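Local coordinates for protein aminotransferase (Paracoccus denitrificans, PDB 4GRX) that probably transfers amino groups between amines or omega-amino acids and keto acceptors, as a class III, pyridoxal phosphate-dependent transaminase, at residues P194-Y199 against E204-F209; E383-G388 against A392-K397. All coordinates share one frame; numbering follows the deposited sequence.

Contact 1. Residues P194-Y199 against E204-F209; sequences PHYWRY and ETEAQF
Tyr196 reaches out of the short helix 196-199 and lies against Glu204 and, in the first turn of helix 206-224, Glu206 and Phe209. With CG anti to the backbone N (chi1 176°), the side chain carries the ring over to the second segment. Tyr196 CB lies 4.0 Å from Phe209 CD2. Further out, Tyr196 CD2 packs against Phe209 CB at 3.7 Å, while the Glu206 carboxylate lies beside Tyr196 CD1, its plane only 17° from that of the ring. Tyr196 CE2 rests against Glu206 CA, which sits over one ring face in a CH-pi contact, 3.9 Å from the centroid. At the tip, Tyr196 OH donates to Glu204 O over 2.6 Å, in the carbonyl plane and on a lone pair. Tyrosine suits the place, joining a broad apolar ring to a terminal donor.

Phe209 comes from the other segment and runs alongside Tyr196, antiparallel to it, the ring planes 55° apart. Tyr196 CA sits over one face of this buried, purely apolar ring, Pro194 C lies 3.7 Å from Phe209 CE2 at its edge, and Tyr199 CB approaches Phe209 CE1. Glu206 OE2 accepts from Lys248 N.

Gln208 N donates to Thr205 OG1 and Thr205 N to Gln208 OE1: two successive helices joined by a short loop, the second opening with a capping box.

Contact 2. Residues E383-G388 against A392-K397; sequences EYRGIG and ALEAVK
Glu394 OE1 is gripped by the guanidinium of Arg385 and by the hydroxyl of Ser432, while Glu394 OE2 forms a salt bridge with Arg198. Arg385 NH1 donates to Glu394 OE1 over 3.2 Å and NH2 adds a weak bond; the oxygen lies at the guanidinium edge, near its plane. The two flat groups are turned 48° against each other, and Arg385 NH1 meets the oxygen on its anti side, tilted well out of the carboxylate plane. Arg385 NH1 also bonds Glu383 OE2 at 2.9 Å, bridging two acids whose like charges it probably offsets; His195 NE2 meets Glu383 OE2 too. Arg385 CG stands between the backbone N and the carbonyl carbon (chi1 55°), and the chain then runs extended to NE, carrying the guanidinium towards both glutamates. Its NE and NH2 donate to Val243 O and Gly242 O, which helps fix the group's rotation. Arginine suits this buried place because its planar end can serve several acceptors at once.

Ala392, paired with Arg385, leaves room for that long chain: Ala392 CB is 4.0 Å from Arg385 NH2. Along the backbone, Ala392 N donates to Arg385 O at 2.9 Å and Glu394 N to Glu383 O at 3.0 Å. On the other face, Tyr384 CB touches Leu393 CD2 at 3.9 Å, and both side chains pack on helix 357-375. This is an antiparallel beta hairpin, extended by strand 432-435 into a three-stranded sheet, with a salt-bridge network on one face.

How the contacts relate
The two contacts follow one another along the chain, contact 1 closing before contact 2 opens, and their centres lie about 16 Å apart on the same side of the chain's centre. Contact 1 follows strand 188-191, an outermost strand of the seven-stranded mixed sheet, and leads into helix 206-224; contact 2 belongs to the separate three-stranded antiparallel sheet. They meet directly: Arg198 NH2 forms a salt bridge with Glu394 OE2 at 2.7 Å, and His195 NE2 probably hydrogen-bonds Glu383 OE2 at 2.8 Å. Arg198 of helix 196-199 and His195 at its N-cap thus link this region to the hairpin, where the side chain of Arg385 is about 12 Å from bound delta-amino valeric acid.

Contact 1. Residues P194-Y199 against E204-F209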
ATOM      1  N   PRO A 194      25.330 -11.298  -3.562  1.00 27.13           N
ATOM      2  CA  PRO A 194      26.279 -12.191  -2.873  1.00 27.59           C
ATOM      3  C   PRO A 194      25.942 -13.686  -3.013  1.00 28.30           C
ATOM      4  O   PRO A 194      25.934 -14.425  -2.028  1.00 29.90           O
ATOM      5  CB  PRO A 194      26.209 -11.728  -1.410  1.00 27.54           C
ATOM      6  CG  PRO A 194      24.858 -11.101  -1.266  1.00 26.79           C
ATOM      7  CD  PRO A 194      24.484 -10.541  -2.615  1.00 26.32           C
ATOM      8  N   HIS A 195      25.685 -14.115  -4.244  1.00 27.38           N
ATOM      9  CA  HIS A 195      25.390 -15.494  -4.585  1.00 26.80           C
ATOM     10  C   HIS A 195      26.657 -16.073  -5.113  1.00 27.38           C
ATOM     11  O   HIS A 195      27.022 -15.875  -6.278  1.00 27.68           O
ATOM     12  CB  HIS A 195      24.288 -15.527  -5.642  1.00 26.24           C
ATOM     13  CG  HIS A 195      23.752 -16.910  -5.951  1.00 27.07           C
ATOM     14  ND1 HIS A 195      22.822 -17.124  -6.902  1.00 27.04           N
ATOM     15  CD2 HIS A 195      24.059 -18.160  -5.418  1.00 27.99           C
ATOM     16  CE1 HIS A 195      22.529 -18.437  -6.958  1.00 27.95           C
ATOM     17  NE2 HIS A 195      23.286 -19.069  -6.051  1.00 28.56           N
ATOM     18  N   TYR A 196      27.352 -16.793  -4.248  1.00 27.75           N
ATOM     19  CA  TYR A 196      28.688 -17.284  -4.543  1.00 28.41           C
ATOM     20  C   TYR A 196      28.717 -18.233  -5.745  1.00 29.46           C
ATOM     21  O   TYR A 196      29.570 -18.112  -6.616  1.00 30.10           O
ATOM     22  CB  TYR A 196      29.306 -17.912  -3.285  1.00 28.73           C
ATOM     23  CG  TYR A 196      30.642 -18.539  -3.527  1.00 29.76           C
ATOM     24  CD1 TYR A 196      30.856 -19.906  -3.275  1.00 30.88           C
ATOM     25  CD2 TYR A 196      31.699 -17.782  -4.036  1.00 29.57           C
ATOM     26  CE1 TYR A 196      32.090 -20.491  -3.518  1.00 31.88           C
ATOM     27  CE2 TYR A 196      32.929 -18.354  -4.285  1.00 30.84           C
ATOM     28  CZ  TYR A 196      33.117 -19.704  -4.025  1.00 32.06           C
ATOM     29  OH  TYR A 196      34.342 -20.249  -4.278  1.00 33.51           O
ATOM     30  N   TRP A 197      27.758 -19.147  -5.802  1.00 29.97           N
ATOM     31  CA  TRP A 197      27.669 -20.139  -6.863  1.00 30.98           C
ATOM     32  C   TRP A 197      27.499 -19.504  -8.217  1.00 31.12           C
ATOM     33  O   TRP A 197      28.084 -19.956  -9.193  1.00 31.95           O
ATOM     34  CB  TRP A 197      26.523 -21.088  -6.554  1.00 30.98           C
ATOM     35  CG  TRP A 197      26.317 -22.193  -7.562  1.00 32.01           C
ATOM     36  CD1 TRP A 197      26.929 -23.434  -7.587  1.00 33.40           C
ATOM     37  CD2 TRP A 197      25.387 -22.206  -8.712  1.00 31.78           C
ATOM     38  NE1 TRP A 197      26.473 -24.179  -8.638  1.00 34.38           N
ATOM     39  CE2 TRP A 197      25.554 -23.506  -9.354  1.00 33.40           C
ATOM     40  CE3 TRP A 197      24.478 -21.297  -9.255  1.00 30.69           C
ATOM     41  CZ2 TRP A 197      24.838 -23.868 -10.487  1.00 33.99           C
ATOM     42  CZ3 TRP A 197      23.758 -21.674 -10.401  1.00 31.13           C
ATOM     43  CH2 TRP A 197      23.934 -22.930 -10.997  1.00 32.76           C
ATOM     44  N   ARG A 198      26.699 -18.447  -8.300  1.00 30.71           N
ATOM     45  CA  ARG A 198      26.475 -17.794  -9.581  1.00 31.48           C
ATOM     46  C   ARG A 198      27.597 -16.826  -9.959  1.00 31.42           C
ATOM     47  O   ARG A 198      28.073 -16.844 -11.091  1.00 31.77           O
ATOM     48  CB  ARG A 198      25.110 -17.095  -9.625  1.00 31.35           C
ATOM     49  CG  ARG A 198      24.844 -16.325 -10.918  1.00 32.24           C
ATOM     50  CD  ARG A 198      23.359 -16.296 -11.312  1.00 33.22           C
ATOM     51  NE  ARG A 198      22.995 -17.512 -12.046  1.00 35.49           N
ATOM     52  CZ  ARG A 198      21.999 -18.338 -11.713  1.00 36.19           C
ATOM     53  NH1 ARG A 198      21.206 -18.077 -10.659  1.00 34.99           N
ATOM     54  NH2 ARG A 198      21.790 -19.427 -12.453  1.00 37.07           N
ATOM     55  N   TYR A 199      28.030 -16.000  -9.015  1.00 30.93           N
ATOM     56  CA  TYR A 199      28.854 -14.845  -9.372  1.00 31.44           C
ATOM     57  C   TYR A 199      30.334 -14.958  -8.976  1.00 32.52           C
ATOM     58  O   TYR A 199      31.140 -14.080  -9.311  1.00 32.37           O
ATOM     59  CB  TYR A 199      28.202 -13.534  -8.880  1.00 30.13           C
ATOM     60  CG  TYR A 199      26.807 -13.266  -9.465  1.00 30.20           C
ATOM     61  CD1 TYR A 199      25.643 -13.450  -8.690  1.00 29.84           C
ATOM     62  CD2 TYR A 199      26.647 -12.834 -10.789  1.00 30.56           C
ATOM     63  CE1 TYR A 199      24.374 -13.214  -9.218  1.00 29.16           C
ATOM     64  CE2 TYR A 199      25.383 -12.590 -11.327  1.00 29.94           C
ATOM     65  CZ  TYR A 199      24.249 -12.783 -10.541  1.00 29.53           C
ATOM     66  OH  TYR A 199      22.997 -12.532 -11.075  1.00 28.91           O
ATOM     67  N   GLU A 204      38.087 -18.591  -7.534  1.00 44.27           N
ATOM     68  CA  GLU A 204      37.912 -17.610  -6.459  1.00 42.05           C
ATOM     69  C   GLU A 204      37.192 -18.285  -5.291  1.00 41.36           C
ATOM     70  O   GLU A 204      36.107 -18.845  -5.479  1.00 40.97           O
ATOM     71  CB  GLU A 204      37.117 -16.395  -6.971  1.00 39.82           C
ATOM     72  CG  GLU A 204      36.795 -15.323  -5.939  1.00 38.26           C
ATOM     73  CD  GLU A 204      35.900 -14.205  -6.482  1.00 36.83           C
ATOM     74  OE1 GLU A 204      34.918 -14.503  -7.197  1.00 36.52           O
ATOM     75  OE2 GLU A 204      36.160 -13.018  -6.180  1.00 35.77           O
ATOM     76  N   THR A 205      37.793 -18.244  -4.098  1.00 41.25           N
ATOM     77  CA  THR A 205      37.161 -18.810  -2.894  1.00 40.59           C
ATOM     78  C   THR A 205      36.026 -17.933  -2.394  1.00 38.88           C
ATOM     79  O   THR A 205      35.879 -16.781  -2.805  1.00 37.95           O
ATOM     80  CB  THR A 205      38.138 -18.955  -1.717  1.00 41.46           C
ATOM     81  OG1 THR A 205      38.379 -17.660  -1.146  1.00 40.72           O
ATOM     82  CG2 THR A 205      39.439 -19.598  -2.159  1.00 42.88           C
ATOM     83  N   GLU A 206      35.237 -18.479  -1.478  1.00 38.80           N
ATOM     84  CA  GLU A 206      34.101 -17.758  -0.923  1.00 37.27           C
ATOM     85  C   GLU A 206      34.548 -16.506  -0.171  1.00 36.01           C
ATOM     86  O   GLU A 206      33.918 -15.452  -0.293  1.00 34.65           O
ATOM     87  CB  GLU A 206      33.273 -18.685  -0.036  1.00 38.24           C
ATOM     88  CG  GLU A 206      31.942 -18.093   0.398  1.00 38.19           C
ATOM     89  CD  GLU A 206      30.904 -19.145   0.763  1.00 39.29           C
ATOM     90  OE1 GLU A 206      31.158 -20.360   0.572  1.00 40.70           O
ATOM     91  OE2 GLU A 206      29.821 -18.745   1.239  1.00 39.16           O
ATOM     92  N   ALA A 207      35.650 -16.630   0.576  1.00 36.24           N
ATOM     93  CA  ALA A 207      36.263 -15.502   1.317  1.00 35.09           C
ATOM     94  C   ALA A 207      36.777 -14.394   0.385  1.00 34.08           C
ATOM     95  O   ALA A 207      36.617 -13.194   0.673  1.00 33.33           O
ATOM     96  CB  ALA A 207      37.383 -15.998   2.216  1.00 35.88           C
ATOM     97  N   GLN A 208      37.383 -14.804  -0.728  1.00 33.97           N
ATOM     98  CA  GLN A 208      37.831 -13.875  -1.764  1.00 33.31           C
ATOM     99  C   GLN A 208      36.643 -13.196  -2.448  1.00 31.66           C
ATOM    100  O   GLN A 208      36.692 -12.008  -2.755  1.00 31.36           O
ATOM    101  CB  GLN A 208      38.706 -14.589  -2.798  1.00 34.31           C
ATOM    102  CG  GLN A 208      40.086 -15.005  -2.308  1.00 35.52           C
ATOM    103  CD  GLN A 208      40.735 -16.016  -3.226  1.00 36.74           C
ATOM    104  OE1 GLN A 208      40.080 -16.607  -4.085  1.00 36.48           O
ATOM    105  NE2 GLN A 208      42.024 -16.230  -3.044  1.00 38.24           N
ATOM    106  N   PHE A 209      35.576 -13.956  -2.664  1.00 30.60           N
ATOM    107  CA  PHE A 209      34.329 -13.414  -3.160  1.00 28.86           C
ATOM    108  C   PHE A 209      33.742 -12.354  -2.224  1.00 27.74           C
ATOM    109  O   PHE A 209      33.315 -11.295  -2.693  1.00 26.92           O
ATOM    110  CB  PHE A 209      33.327 -14.549  -3.383  1.00 28.60           C
ATOM    111  CG  PHE A 209      31.986 -14.092  -3.870  1.00 27.28           C
ATOM    112  CD1 PHE A 209      31.832 -13.569  -5.150  1.00 26.94           C
ATOM    113  CD2 PHE A 209      30.860 -14.193  -3.053  1.00 26.71           C
ATOM    114  CE1 PHE A 209      30.584 -13.160  -5.607  1.00 25.87           C
ATOM    115  CE2 PHE A 209      29.607 -13.777  -3.505  1.00 25.63           C
ATOM    116  CZ  PHE A 209      29.470 -13.272  -4.786  1.00 25.16           C
TER

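Contact 2. Residues E383-G388 against A392-K397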
ATOM      1  N   GLU A 383      22.323 -26.843  -8.238  1.00 33.55           N
ATOM      2  CA  GLU A 383      22.584 -26.741  -6.801  1.00 33.46           C
ATOM      3  C   GLU A 383      21.267 -26.676  -6.037  1.00 32.73           C
ATOM      4  O   GLU A 383      20.205 -26.398  -6.613  1.00 32.21           O
ATOM      5  CB  GLU A 383      23.418 -25.493  -6.476  1.00 33.51           C
ATOM      6  CG  GLU A 383      22.634 -24.179  -6.473  1.00 32.84           C
ATOM      7  CD  GLU A 383      23.361 -23.023  -5.809  1.00 33.04           C
ATOM      8  OE1 GLU A 383      24.399 -23.235  -5.148  1.00 33.99           O
ATOM      9  OE2 GLU A 383      22.899 -21.879  -5.954  1.00 32.65           O
ATOM     10  N   TYR A 384      21.341 -26.940  -4.739  1.00 33.00           N
ATOM     11  CA  TYR A 384      20.248 -26.615  -3.831  1.00 32.38           C
ATOM     12  C   TYR A 384      20.817 -25.606  -2.837  1.00 32.09           C
ATOM     13  O   TYR A 384      22.033 -25.531  -2.672  1.00 32.64           O
ATOM     14  CB  TYR A 384      19.710 -27.863  -3.112  1.00 32.94           C
ATOM     15  CG  TYR A 384      20.631 -28.375  -2.037  1.00 34.02           C
ATOM     16  CD1 TYR A 384      21.633 -29.315  -2.335  1.00 35.07           C
ATOM     17  CD2 TYR A 384      20.528 -27.900  -0.721  1.00 33.88           C
ATOM     18  CE1 TYR A 384      22.492 -29.778  -1.351  1.00 35.93           C
ATOM     19  CE2 TYR A 384      21.388 -28.356   0.269  1.00 34.90           C
ATOM     20  CZ  TYR A 384      22.360 -29.296  -0.053  1.00 35.84           C
ATOM     21  OH  TYR A 384      23.200 -29.746   0.930  1.00 36.94           O
ATOM     22  N   ARG A 385      19.939 -24.840  -2.191  1.00 31.40           N
ATOM     23  CA  ARG A 385      20.345 -23.760  -1.292  1.00 31.32           C
ATOM     24  C   ARG A 385      19.163 -23.269  -0.461  1.00 31.05           C
ATOM     25  O   ARG A 385      17.997 -23.444  -0.831  1.00 30.75           O
ATOM     26  CB  ARG A 385      20.939 -22.580  -2.078  1.00 30.88           C
ATOM     27  CG  ARG A 385      20.013 -22.045  -3.157  1.00 30.13           C
ATOM     28  CD  ARG A 385      20.500 -20.755  -3.809  1.00 30.00           C
ATOM     29  NE  ARG A 385      19.404 -20.244  -4.628  1.00 29.29           N
ATOM     30  CZ  ARG A 385      19.271 -20.443  -5.938  1.00 29.40           C
ATOM     31  NH1 ARG A 385      20.188 -21.101  -6.631  1.00 29.89           N
ATOM     32  NH2 ARG A 385      18.207 -19.970  -6.561  1.00 29.16           N
ATOM     33  N   GLY A 386      19.485 -22.646   0.665  1.00 31.33           N
ATOM     34  CA  GLY A 386      18.488 -22.054   1.531  1.00 31.21           C
ATOM     35  C   GLY A 386      18.802 -22.326   2.981  1.00 32.02           C
ATOM     36  O   GLY A 386      19.942 -22.629   3.342  1.00 32.40           O
ATOM     37  N   ILE A 387      17.765 -22.242   3.807  1.00 32.21           N
ATOM     38  CA  ILE A 387      17.907 -22.361   5.250  1.00 32.67           C
ATOM     39  C   ILE A 387      16.507 -22.446   5.875  1.00 32.74           C
ATOM     40  O   ILE A 387      15.528 -21.976   5.275  1.00 32.23           O
ATOM     41  CB  ILE A 387      18.731 -21.171   5.800  1.00 32.68           C
ATOM     42  CG1 ILE A 387      19.191 -21.429   7.241  1.00 33.20           C
ATOM     43  CG2 ILE A 387      17.981 -19.843   5.605  1.00 31.94           C
ATOM     44  CD1 ILE A 387      20.338 -20.543   7.683  1.00 33.41           C
ATOM     45  N   GLY A 388      16.407 -23.049   7.063  1.00 33.20           N
ATOM     46  CA  GLY A 388      15.133 -23.161   7.768  1.00 33.05           C
ATOM     47  C   GLY A 388      14.045 -23.697   6.862  1.00 32.72           C
ATOM     48  O   GLY A 388      14.181 -24.780   6.304  1.00 33.13           O
ATOM     49  N   ALA A 392      15.555 -23.480  -2.377  1.00 30.26           N
ATOM     50  CA  ALA A 392      15.451 -23.502  -3.834  1.00 29.98           C
ATOM     51  C   ALA A 392      16.390 -24.499  -4.524  1.00 30.75           C
ATOM     52  O   ALA A 392      17.519 -24.737  -4.076  1.00 31.36           O
ATOM     53  CB  ALA A 392      15.624 -22.115  -4.418  1.00 29.31           C
ATOM     54  N   LEU A 393      15.878 -25.086  -5.604  1.00 30.51           N
ATOM     55  CA  LEU A 393      16.647 -25.888  -6.532  1.00 30.92           C
ATOM     56  C   LEU A 393      16.866 -25.093  -7.832  1.00 30.69           C
ATOM     57  O   LEU A 393      15.938 -24.489  -8.365  1.00 29.87           O
ATOM     58  CB  LEU A 393      15.883 -27.170  -6.827  1.00 31.24           C
ATOM     59  CG  LEU A 393      15.661 -28.084  -5.624  1.00 31.88           C
ATOM     60  CD1 LEU A 393      14.321 -28.814  -5.709  1.00 31.87           C
ATOM     61  CD2 LEU A 393      16.828 -29.057  -5.463  1.00 32.72           C
ATOM     62  N   GLU A 394      18.093 -25.080  -8.334  1.00 31.36           N
ATOM     63  CA  GLU A 394      18.373 -24.376  -9.587  1.00 31.85           C
ATOM     64  C   GLU A 394      18.411 -25.326 -10.787  1.00 32.59           C
ATOM     65  O   GLU A 394      19.238 -26.228 -10.832  1.00 33.62           O
ATOM     66  CB  GLU A 394      19.696 -23.651  -9.488  1.00 32.23           C
ATOM     67  CG  GLU A 394      20.011 -22.860 -10.732  1.00 33.02           C
ATOM     68  CD  GLU A 394      19.500 -21.429 -10.682  1.00 32.71           C
ATOM     69  OE1 GLU A 394      19.039 -20.962  -9.607  1.00 32.03           O
ATOM     70  OE2 GLU A 394      19.578 -20.769 -11.738  1.00 33.18           O
ATOM     71  N   ALA A 395      17.525 -25.129 -11.754  1.00 32.46           N
ATOM     72  CA  ALA A 395      17.505 -25.988 -12.941  1.00 33.60           C
ATOM     73  C   ALA A 395      18.537 -25.546 -13.970  1.00 34.82           C
ATOM     74  O   ALA A 395      18.653 -24.355 -14.287  1.00 35.03           O
ATOM     75  CB  ALA A 395      16.119 -26.024 -13.564  1.00 33.32           C
ATOM     76  N   VAL A 396      19.298 -26.501 -14.490  1.00 35.93           N
ATOM     77  CA  VAL A 396      20.317 -26.173 -15.481  1.00 37.08           C
ATOM     78  C   VAL A 396      20.191 -27.119 -16.665  1.00 38.31           C
ATOM     79  O   VAL A 396      19.832 -28.275 -16.478  1.00 38.77           O
ATOM     80  CB  VAL A 396      21.740 -26.243 -14.876  1.00 37.35           C
ATOM     81  CG1 VAL A 396      21.877 -25.272 -13.710  1.00 36.22           C
ATOM     82  CG2 VAL A 396      22.073 -27.657 -14.422  1.00 37.72           C
ATOM     83  N   LYS A 397      20.456 -26.625 -17.876  1.00 39.51           N
ATOM     84  CA  LYS A 397      20.620 -27.494 -19.059  1.00 40.97           C
ATOM     85  C   LYS A 397      21.883 -28.347 -18.932  1.00 42.48           C
ATOM     86  O   LYS A 397      21.831 -29.555 -19.087  1.00 43.30           O
ATOM     87  CB  LYS A 397      20.688 -26.682 -20.356  1.00 41.24           C
ATOM     88  CG  LYS A 397      20.953 -27.525 -21.601  1.00 42.45           C
ATOM     89  CD  LYS A 397      19.696 -28.263 -22.060  1.00 42.15           C
ATOM     90  CE  LYS A 397      20.013 -29.492 -22.903  1.00 43.28           C
ATOM     91  NZ  LYS A 397      18.777 -30.253 -23.241  1.00 43.17           N
TER